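PDB 2XI9: ancillary protein 1 from Streptococcus pyogenes, which serves as a pilus-presented adhesin, also named a collagen-binding protein, whose internal thioester bond is required for efficient interaction with host cells. Local coordinates for residues E133-Y147 against T237-I249. Numbering follows the deposited sequence.
Sequences EFSVLTTQNYAKFYY and TETQLRAATQLAI
Y147 OH is gripped by two groups: R242 NH1 donates to it over 2.8 Å in a nearly straight bond (167°) lying close to the guanidinium plane, and the hydroxyl in turn donates a 2.7 Å hydrogen bond to E133 OE1, on its syn lone pair. R242 reaches this point on an extended chain whose CG stands opposite the backbone N (chi1 -167°). Its guanidinium stands almost perpendicular to the Y147 ring and presents NH2 to one face, an off-centre cation-pi contact with R242 CZ 4.5 Å from the centroid of the Y147 ring. The same NH2 makes a weak, bent bond to Y146 O, while NE donates to a water that also accepts from Y146 N. F145 CA lies over one face of the guanidinium. Nearer the start of helix 238-253, T239 OG1 pairs with S135 OG at 2.8 Å and meets the edge of the F145 ring, and its CG2 packs on Y142 CB. The Y142 ring continues along the helix, CE1 resting 3.4 Å from A243 CB, which L137 CD1 touches as well. At the first turn Q240 NE2 donates to L137 O at 2.9 Å, while T237 OG1 accepts from Q240 N and Q240 OE1 from T237 N, the reciprocal pair of a capping box. Hydrogen bonds of R242, T239 and Q240, with apolar contacts to A243, thus hold the irregular segment to a thioester-domain helix; the E133 carboxylate, beyond salt-bridge distance and out of the guanidinium plane, probably helps offset R242's buried charge.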
ATOM      1  N   GLU A 133       3.645  -8.720 -21.733  1.00 21.01           N
ATOM      2  CA  GLU A 133       2.283  -8.350 -22.042  1.00 20.70           C
ATOM      3  C   GLU A 133       2.332  -7.119 -22.960  1.00 20.57           C
ATOM      4  O   GLU A 133       2.847  -6.113 -22.577  1.00 20.39           O
ATOM      5  CB  GLU A 133       1.573  -8.032 -20.716  1.00 19.40           C
ATOM      6  CG  GLU A 133       0.103  -7.796 -20.826  1.00 22.10           C
ATOM      7  CD  GLU A 133      -0.728  -8.067 -19.545  1.00 24.32           C
ATOM      8  OE1 GLU A 133      -0.252  -8.288 -18.384  1.00 20.98           O
ATOM      9  OE2 GLU A 133      -1.955  -8.017 -19.729  1.00 28.31           O
ATOM     10  N   PHE A 134       1.804  -7.200 -24.159  1.00 20.76           N
ATOM     11  CA  PHE A 134       1.709  -6.023 -25.003  1.00 21.30           C
ATOM     12  C   PHE A 134       0.254  -5.781 -25.332  1.00 20.50           C
ATOM     13  O   PHE A 134      -0.395  -6.649 -25.902  1.00 20.55           O
ATOM     14  CB  PHE A 134       2.492  -6.247 -26.293  1.00 23.17           C
ATOM     15  CG  PHE A 134       2.426  -5.109 -27.258  1.00 24.93           C
ATOM     16  CD1 PHE A 134       1.356  -4.984 -28.144  1.00 24.39           C
ATOM     17  CD2 PHE A 134       3.477  -4.192 -27.333  1.00 26.07           C
ATOM     18  CE1 PHE A 134       1.306  -3.945 -29.064  1.00 27.24           C
ATOM     19  CE2 PHE A 134       3.432  -3.144 -28.252  1.00 27.89           C
ATOM     20  CZ  PHE A 134       2.350  -3.016 -29.112  1.00 27.89           C
ATOM     21  N   SER A 135      -0.240  -4.594 -25.006  1.00 17.60           N
ATOM     22  CA  SER A 135      -1.617  -4.256 -25.316  1.00 17.94           C
ATOM     23  C   SER A 135      -1.757  -2.731 -25.303  1.00 17.37           C
ATOM     24  O   SER A 135      -1.314  -2.087 -24.378  1.00 15.91           O
ATOM     25  CB  SER A 135      -2.574  -4.875 -24.287  1.00 16.76           C
ATOM     26  OG  SER A 135      -3.915  -4.635 -24.665  1.00 19.61           O
ATOM     27  N   VAL A 136      -2.345  -2.177 -26.349  1.00 19.20           N
ATOM     28  CA  VAL A 136      -2.410  -0.727 -26.482  1.00 19.35           C
ATOM     29  C   VAL A 136      -3.469  -0.147 -25.539  1.00 18.40           C
ATOM     30  O   VAL A 136      -4.484  -0.799 -25.166  1.00 15.94           O
ATOM     31  CB  VAL A 136      -2.663  -0.259 -27.927  1.00 20.93           C
ATOM     32  CG1 VAL A 136      -1.616  -0.797 -28.918  1.00 22.94           C
ATOM     33  CG2 VAL A 136      -4.088  -0.604 -28.385  1.00 23.33           C
ATOM     34  N   LEU A 137      -3.198   1.075 -25.101  1.00 18.11           N
ATOM     35  CA  LEU A 137      -4.182   1.860 -24.382  1.00 16.48           C
ATOM     36  C   LEU A 137      -5.092   2.415 -25.472  1.00 18.28           C
ATOM     37  O   LEU A 137      -6.242   1.998 -25.571  1.00 19.91           O
ATOM     38  CB  LEU A 137      -3.509   2.944 -23.528  1.00 15.08           C
ATOM     39  CG  LEU A 137      -4.456   3.939 -22.848  1.00 16.01           C
ATOM     40  CD1 LEU A 137      -5.548   3.221 -22.034  1.00 15.06           C
ATOM     41  CD2 LEU A 137      -3.654   4.879 -21.966  1.00 16.33           C
ATOM     42  N   THR A 138      -4.582   3.298 -26.338  1.00 17.88           N
ATOM     43  CA  THR A 138      -5.271   3.579 -27.599  1.00 18.96           C
ATOM     44  C   THR A 138      -4.399   3.238 -28.797  1.00 19.92           C
ATOM     45  O   THR A 138      -4.786   2.426 -29.643  1.00 20.69           O
ATOM     46  CB  THR A 138      -5.776   5.043 -27.674  1.00 19.72           C
ATOM     47  OG1 THR A 138      -6.568   5.331 -26.500  1.00 19.94           O
ATOM     48  CG2 THR A 138      -6.613   5.280 -28.934  1.00 20.30           C
ATOM     49  N   THR A 139      -3.239   3.886 -28.901  1.00 20.25           N
ATOM     50  CA  THR A 139      -2.304   3.608 -30.004  1.00 21.86           C
ATOM     51  C   THR A 139      -0.947   3.084 -29.540  1.00 21.12           C
ATOM     52  O   THR A 139      -0.228   2.519 -30.331  1.00 22.74           O
ATOM     53  CB  THR A 139      -2.022   4.875 -30.834  1.00 24.78           C
ATOM     54  OG1 THR A 139      -1.322   5.802 -29.998  1.00 26.57           O
ATOM     55  CG2 THR A 139      -3.340   5.517 -31.324  1.00 24.32           C
ATOM     56  N   GLN A 140      -0.577   3.330 -28.297  1.00 19.55           N
ATOM     57  CA  GLN A 140       0.691   2.890 -27.746  1.00 20.01           C
ATOM     58  C   GLN A 140       0.497   1.785 -26.688  1.00 17.66           C
ATOM     59  O   GLN A 140      -0.495   1.775 -25.993  1.00 16.48           O
ATOM     60  CB  GLN A 140       1.427   4.073 -27.137  1.00 20.69           C
ATOM     61  CG  GLN A 140       1.755   5.154 -28.190  1.00 25.73           C
ATOM     62  CD  GLN A 140       2.417   6.409 -27.623  1.00 31.24           C
ATOM     63  OE1 GLN A 140       3.427   6.853 -28.149  1.00 40.17           O
ATOM     64  NE2 GLN A 140       1.861   6.972 -26.555  1.00 34.66           N
ATOM     65  N   ASN A 141       1.480   0.896 -26.569  1.00 17.88           N
ATOM     66  CA  ASN A 141       1.527  -0.088 -25.478  1.00 16.62           C
ATOM     67  C   ASN A 141       1.288   0.626 -24.156  1.00 14.98           C
ATOM     68  O   ASN A 141       1.901   1.649 -23.898  1.00 14.99           O
ATOM     69  CB  ASN A 141       2.881  -0.817 -25.483  1.00 17.34           C
ATOM     70  CG  ASN A 141       2.963  -1.935 -24.470  1.00 17.19           C
ATOM     71  OD1 ASN A 141       1.947  -2.489 -24.056  1.00 19.64           O
ATOM     72  ND2 ASN A 141       4.194  -2.296 -24.075  1.00 17.75           N
ATOM     73  N   TYR A 142       0.375   0.115 -23.337  1.00 13.77           N
ATOM     74  CA  TYR A 142       0.099   0.693 -22.019  1.00 12.66           C
ATOM     75  C   TYR A 142       1.357   0.583 -21.166  1.00 12.90           C
ATOM     76  O   TYR A 142       1.717   1.509 -20.486  1.00 12.74           O
ATOM     77  CB  TYR A 142      -1.133   0.021 -21.349  1.00 11.37           C
ATOM     78  CG  TYR A 142      -1.458   0.461 -19.923  1.00 11.48           C
ATOM     79  CD1 TYR A 142      -1.700   1.812 -19.625  1.00 13.85           C
ATOM     80  CD2 TYR A 142      -1.522  -0.444 -18.886  1.00 11.95           C
ATOM     81  CE1 TYR A 142      -1.981   2.213 -18.340  1.00 12.19           C
ATOM     82  CE2 TYR A 142      -1.831  -0.062 -17.586  1.00 11.01           C
ATOM     83  CZ  TYR A 142      -2.089   1.275 -17.324  1.00 12.35           C
ATOM     84  OH  TYR A 142      -2.352   1.674 -16.029  1.00 12.56           O
ATOM     85  N   ALA A 143       2.023  -0.562 -21.214  1.00 13.67           N
ATOM     86  CA  ALA A 143       3.333  -0.738 -20.579  1.00 14.10           C
ATOM     87  C   ALA A 143       3.345  -0.499 -19.041  1.00 13.95           C
ATOM     88  O   ALA A 143       4.414  -0.241 -18.464  1.00 16.38           O
ATOM     89  CB  ALA A 143       4.373   0.161 -21.300  1.00 16.24           C
ATOM     90  N   LYS A 144       2.194  -0.617 -18.383  1.00 11.57           N
ATOM     91  CA  LYS A 144       2.067  -0.456 -16.932  1.00 11.05           C
ATOM     92  C   LYS A 144       1.246  -1.603 -16.323  1.00  9.61           C
ATOM     93  O   LYS A 144       0.443  -1.403 -15.425  1.00 10.59           O
ATOM     94  CB  LYS A 144       1.482   0.915 -16.571  1.00 10.96           C
ATOM     95  CG  LYS A 144       2.241   2.145 -17.143  1.00 15.49           C
ATOM     96  CD  LYS A 144       1.578   3.407 -16.682  1.00 20.38           C
ATOM     97  CE  LYS A 144       2.113   4.626 -17.427  1.00 24.89           C
ATOM     98  NZ  LYS A 144       2.021   4.457 -18.934  1.00 29.31           N
ATOM     99  N   PHE A 145       1.534  -2.813 -16.774  1.00 11.02           N
ATOM    100  CA  PHE A 145       0.832  -4.012 -16.329  1.00 10.52           C
ATOM    101  C   PHE A 145       1.551  -4.500 -15.083  1.00 10.04           C
ATOM    102  O   PHE A 145       2.477  -5.324 -15.138  1.00 10.43           O
ATOM    103  CB  PHE A 145       0.855  -5.039 -17.455  1.00 12.83           C
ATOM    104  CG  PHE A 145       0.208  -4.578 -18.725  1.00 11.74           C
ATOM    105  CD1 PHE A 145      -1.157  -4.493 -18.846  1.00 14.44           C
ATOM    106  CD2 PHE A 145       0.988  -4.237 -19.819  1.00 14.70           C
ATOM    107  CE1 PHE A 145      -1.730  -4.066 -20.065  1.00 16.63           C
ATOM    108  CE2 PHE A 145       0.435  -3.790 -20.989  1.00 15.67           C
ATOM    109  CZ  PHE A 145      -0.910  -3.723 -21.128  1.00 15.33           C
ATOM    110  N   TYR A 146       1.135  -3.965 -13.949  1.00  9.22           N
ATOM    111  CA  TYR A 146       1.802  -4.252 -12.697  1.00  8.99           C
ATOM    112  C   TYR A 146       1.112  -5.372 -11.919  1.00  9.22           C
ATOM    113  O   TYR A 146      -0.135  -5.404 -11.827  1.00  8.41           O
ATOM    114  CB  TYR A 146       1.778  -3.024 -11.814  1.00  8.69           C
ATOM    115  CG  TYR A 146       2.269  -1.726 -12.434  1.00  9.92           C
ATOM    116  CD1 TYR A 146       3.373  -1.704 -13.281  1.00  9.83           C
ATOM    117  CD2 TYR A 146       1.632  -0.518 -12.147  1.00 11.84           C
ATOM    118  CE1 TYR A 146       3.841  -0.473 -13.827  1.00 13.65           C
ATOM    119  CE2 TYR A 146       2.106   0.702 -12.697  1.00 13.98           C
ATOM    120  CZ  TYR A 146       3.186   0.704 -13.535  1.00 12.83           C
ATOM    121  OH  TYR A 146       3.664   1.897 -14.082  1.00 14.98           O
ATOM    122  N   TYR A 147       1.928  -6.223 -11.303  1.00  8.82           N
ATOM    123  CA  TYR A 147       1.465  -7.357 -10.526  1.00  9.05           C
ATOM    124  C   TYR A 147       2.271  -7.562  -9.260  1.00  9.68           C
ATOM    125  O   TYR A 147       3.446  -7.177  -9.193  1.00  9.74           O
ATOM    126  CB  TYR A 147       1.551  -8.650 -11.336  1.00 10.84           C
ATOM    127  CG  TYR A 147       0.725  -8.668 -12.600  1.00 11.05           C
ATOM    128  CD1 TYR A 147       1.251  -8.261 -13.805  1.00 10.82           C
ATOM    129  CD2 TYR A 147      -0.581  -9.163 -12.582  1.00 13.04           C
ATOM    130  CE1 TYR A 147       0.510  -8.291 -14.956  1.00 13.48           C
ATOM    131  CE2 TYR A 147      -1.346  -9.191 -13.737  1.00 15.54           C
ATOM    132  CZ  TYR A 147      -0.803  -8.741 -14.923  1.00 13.48           C
ATOM    133  OH  TYR A 147      -1.567  -8.755 -16.072  1.00 11.20           O
ATOM    134  N   THR A 237     -11.757  -1.896 -23.599  1.00 18.04           N
ATOM    135  CA  THR A 237     -10.990  -3.144 -23.518  1.00 16.93           C
ATOM    136  C   THR A 237     -10.530  -3.369 -22.084  1.00 15.00           C
ATOM    137  O   THR A 237     -10.632  -2.477 -21.257  1.00 12.94           O
ATOM    138  CB  THR A 237      -9.753  -3.063 -24.425  1.00 17.89           C
ATOM    139  OG1 THR A 237      -8.884  -2.044 -23.936  1.00 14.54           O
ATOM    140  CG2 THR A 237     -10.151  -2.777 -25.909  1.00 19.20           C
ATOM    141  N   GLU A 238      -9.967  -4.546 -21.782  1.00 14.19           N
ATOM    142  CA  GLU A 238      -9.436  -4.782 -20.439  1.00 13.38           C
ATOM    143  C   GLU A 238      -8.338  -3.776 -20.122  1.00 12.01           C
ATOM    144  O   GLU A 238      -8.234  -3.257 -19.002  1.00 11.54           O
ATOM    145  CB  GLU A 238      -8.879  -6.213 -20.333  1.00 14.24           C
ATOM    146  CG  GLU A 238      -9.984  -7.248 -20.088  1.00 14.90           C
ATOM    147  CD  GLU A 238      -9.476  -8.670 -19.846  1.00 18.46           C
ATOM    148  OE1 GLU A 238      -8.569  -8.899 -19.038  1.00 19.88           O
ATOM    149  OE2 GLU A 238     -10.011  -9.583 -20.481  1.00 26.16           O
ATOM    150  N   THR A 239      -7.470  -3.523 -21.104  1.00 12.00           N
ATOM    151  CA  THR A 239      -6.357  -2.617 -20.867  1.00 12.09           C
ATOM    152  C   THR A 239      -6.862  -1.200 -20.581  1.00 11.07           C
ATOM    153  O   THR A 239      -6.316  -0.525 -19.725  1.00 11.13           O
ATOM    154  CB  THR A 239      -5.356  -2.651 -22.024  1.00 13.27           C
ATOM    155  OG1 THR A 239      -4.735  -3.951 -22.052  1.00 17.29           O
ATOM    156  CG2 THR A 239      -4.268  -1.586 -21.857  1.00 12.22           C
ATOM    157  N   GLN A 240      -7.898  -0.773 -21.295  1.00 12.11           N
ATOM    158  CA  GLN A 240      -8.476   0.553 -21.092  1.00 11.66           C
ATOM    159  C   GLN A 240      -9.083   0.671 -19.668  1.00 11.07           C
ATOM    160  O   GLN A 240      -8.873   1.686 -18.992  1.00  9.53           O
ATOM    161  CB  GLN A 240      -9.464   0.902 -22.196  1.00 13.63           C
ATOM    162  CG  GLN A 240      -8.766   1.199 -23.538  1.00 14.21           C
ATOM    163  CD  GLN A 240      -9.666   1.310 -24.720  1.00 18.35           C
ATOM    164  OE1 GLN A 240     -10.807   0.842 -24.711  1.00 19.88           O
ATOM    165  NE2 GLN A 240      -9.148   1.934 -25.790  1.00 17.86           N
ATOM    166  N   LEU A 241      -9.822  -0.349 -19.206  1.00 10.08           N
ATOM    167  CA  LEU A 241     -10.334  -0.288 -17.846  1.00 10.00           C
ATOM    168  C   LEU A 241      -9.195  -0.295 -16.831  1.00  8.39           C
ATOM    169  O   LEU A 241      -9.247   0.443 -15.828  1.00  9.04           O
ATOM    170  CB  LEU A 241     -11.384  -1.366 -17.541  1.00  9.65           C
ATOM    171  CG  LEU A 241     -12.089  -1.274 -16.195  1.00 12.44           C
ATOM    172  CD1 LEU A 241     -12.934  -0.004 -16.124  1.00 12.25           C
ATOM    173  CD2 LEU A 241     -12.984  -2.576 -15.924  1.00 15.68           C
ATOM    174  N   ARG A 242      -8.158  -1.092 -17.087  1.00  9.21           N
ATOM    175  CA  ARG A 242      -6.984  -1.105 -16.219  1.00  9.08           C
ATOM    176  C   ARG A 242      -6.361   0.304 -16.105  1.00  8.89           C
ATOM    177  O   ARG A 242      -6.052   0.773 -15.025  1.00  9.54           O
ATOM    178  CB  ARG A 242      -5.968  -2.136 -16.728  1.00  9.52           C
ATOM    179  CG  ARG A 242      -4.843  -2.469 -15.741  1.00 10.39           C
ATOM    180  CD  ARG A 242      -4.102  -3.697 -16.199  1.00  9.29           C
ATOM    181  NE  ARG A 242      -3.105  -4.127 -15.209  1.00 10.75           N
ATOM    182  CZ  ARG A 242      -2.591  -5.336 -15.133  1.00  7.82           C
ATOM    183  NH1 ARG A 242      -2.955  -6.290 -15.987  1.00 12.25           N
ATOM    184  NH2 ARG A 242      -1.677  -5.576 -14.199  1.00  8.74           N
ATOM    185  N   ALA A 243      -6.159   0.960 -17.237  1.00 10.10           N
ATOM    186  CA  ALA A 243      -5.619   2.298 -17.251  1.00  9.80           C
ATOM    187  C   ALA A 243      -6.517   3.299 -16.522  1.00  8.32           C
ATOM    188  O   ALA A 243      -6.020   4.108 -15.752  1.00  9.40           O
ATOM    189  CB  ALA A 243      -5.371   2.761 -18.644  1.00  9.49           C
ATOM    190  N   ALA A 244      -7.820   3.236 -16.772  1.00  9.28           N
ATOM    191  CA  ALA A 244      -8.767   4.138 -16.142  1.00  9.11           C
ATOM    192  C   ALA A 244      -8.680   3.957 -14.637  1.00  8.47           C
ATOM    193  O   ALA A 244      -8.744   4.935 -13.912  1.00  9.23           O
ATOM    194  CB  ALA A 244     -10.196   3.873 -16.671  1.00  8.62           C
ATOM    195  N   THR A 245      -8.554   2.690 -14.176  1.00  9.05           N
ATOM    196  CA  THR A 245      -8.418   2.346 -12.754  1.00  8.28           C
ATOM    197  C   THR A 245      -7.133   2.968 -12.202  1.00  8.84           C
ATOM    198  O   THR A 245      -7.141   3.554 -11.110  1.00  7.99           O
ATOM    199  CB  THR A 245      -8.487   0.756 -12.489  1.00  7.64           C
ATOM    200  OG1 THR A 245      -9.630   0.182 -13.188  1.00  7.72           O
ATOM    201  CG2 THR A 245      -8.601   0.430 -11.020  1.00  8.91           C
ATOM    202  N   GLN A 246      -6.035   2.851 -12.942  1.00  9.21           N
ATOM    203  CA  GLN A 246      -4.767   3.394 -12.483  1.00  9.88           C
ATOM    204  C   GLN A 246      -4.862   4.917 -12.319  1.00  9.65           C
ATOM    205  O   GLN A 246      -4.360   5.484 -11.351  1.00  9.97           O
ATOM    206  CB  GLN A 246      -3.647   3.042 -13.474  1.00 10.81           C
ATOM    207  CG  GLN A 246      -2.239   3.574 -13.083  1.00 11.74           C
ATOM    208  CD  GLN A 246      -1.719   3.018 -11.779  1.00 11.60           C
ATOM    209  OE1 GLN A 246      -1.113   1.955 -11.762  1.00 10.40           O
ATOM    210  NE2 GLN A 246      -1.890   3.766 -10.690  1.00  8.84           N
ATOM    211  N   LEU A 247      -5.464   5.568 -13.297  1.00 10.87           N
ATOM    212  CA  LEU A 247      -5.584   7.041 -13.260  1.00 10.70           C
ATOM    213  C   LEU A 247      -6.527   7.478 -12.122  1.00 10.69           C
ATOM    214  O   LEU A 247      -6.294   8.470 -11.499  1.00 11.97           O
ATOM    215  CB  LEU A 247      -6.046   7.572 -14.621  1.00 11.65           C
ATOM    216  CG  LEU A 247      -6.240   9.090 -14.730  1.00 12.87           C
ATOM    217  CD1 LEU A 247      -4.908   9.769 -14.444  1.00 12.30           C
ATOM    218  CD2 LEU A 247      -6.844   9.496 -16.121  1.00 13.40           C
ATOM    219  N   ALA A 248      -7.596   6.714 -11.867  1.00 10.34           N
ATOM    220  CA  ALA A 248      -8.532   6.990 -10.786  1.00 10.20           C
ATOM    221  C   ALA A 248      -7.829   6.864  -9.428  1.00  9.69           C
ATOM    222  O   ALA A 248      -8.056   7.655  -8.553  1.00  9.82           O
ATOM    223  CB  ALA A 248      -9.753   6.058 -10.859  1.00 10.23           C
ATOM    224  N   ILE A 249      -6.908   5.922  -9.308  1.00  8.64           N
ATOM    225  CA  ILE A 249      -6.087   5.830  -8.100  1.00  8.53           C
ATOM    226  C   ILE A 249      -5.212   7.098  -7.959  1.00  9.27           C
ATOM    227  O   ILE A 249      -5.190   7.714  -6.891  1.00  8.88           O
ATOM    228  CB  ILE A 249      -5.224   4.539  -8.095  1.00  7.98           C
ATOM    229  CG1 ILE A 249      -6.110   3.284  -7.911  1.00  8.79           C
ATOM    230  CG2 ILE A 249      -4.057   4.677  -7.041  1.00  7.37           C
ATOM    231  CD1 ILE A 249      -6.846   3.165  -6.570  1.00  6.28           C
TER
HETATM  232  O   HOH W   1      -4.713  -6.298 -21.014  1.00 28.72           O
HETATM  233  O   HOH W   2      -7.065  -1.316 -25.792  1.00 24.07           O
HETATM  234  O   HOH W   3      -1.270   0.137 -13.997  1.00 10.42           O
HETATM  235  O   HOH W   4      -1.622  -2.532 -13.252  1.00  8.95           O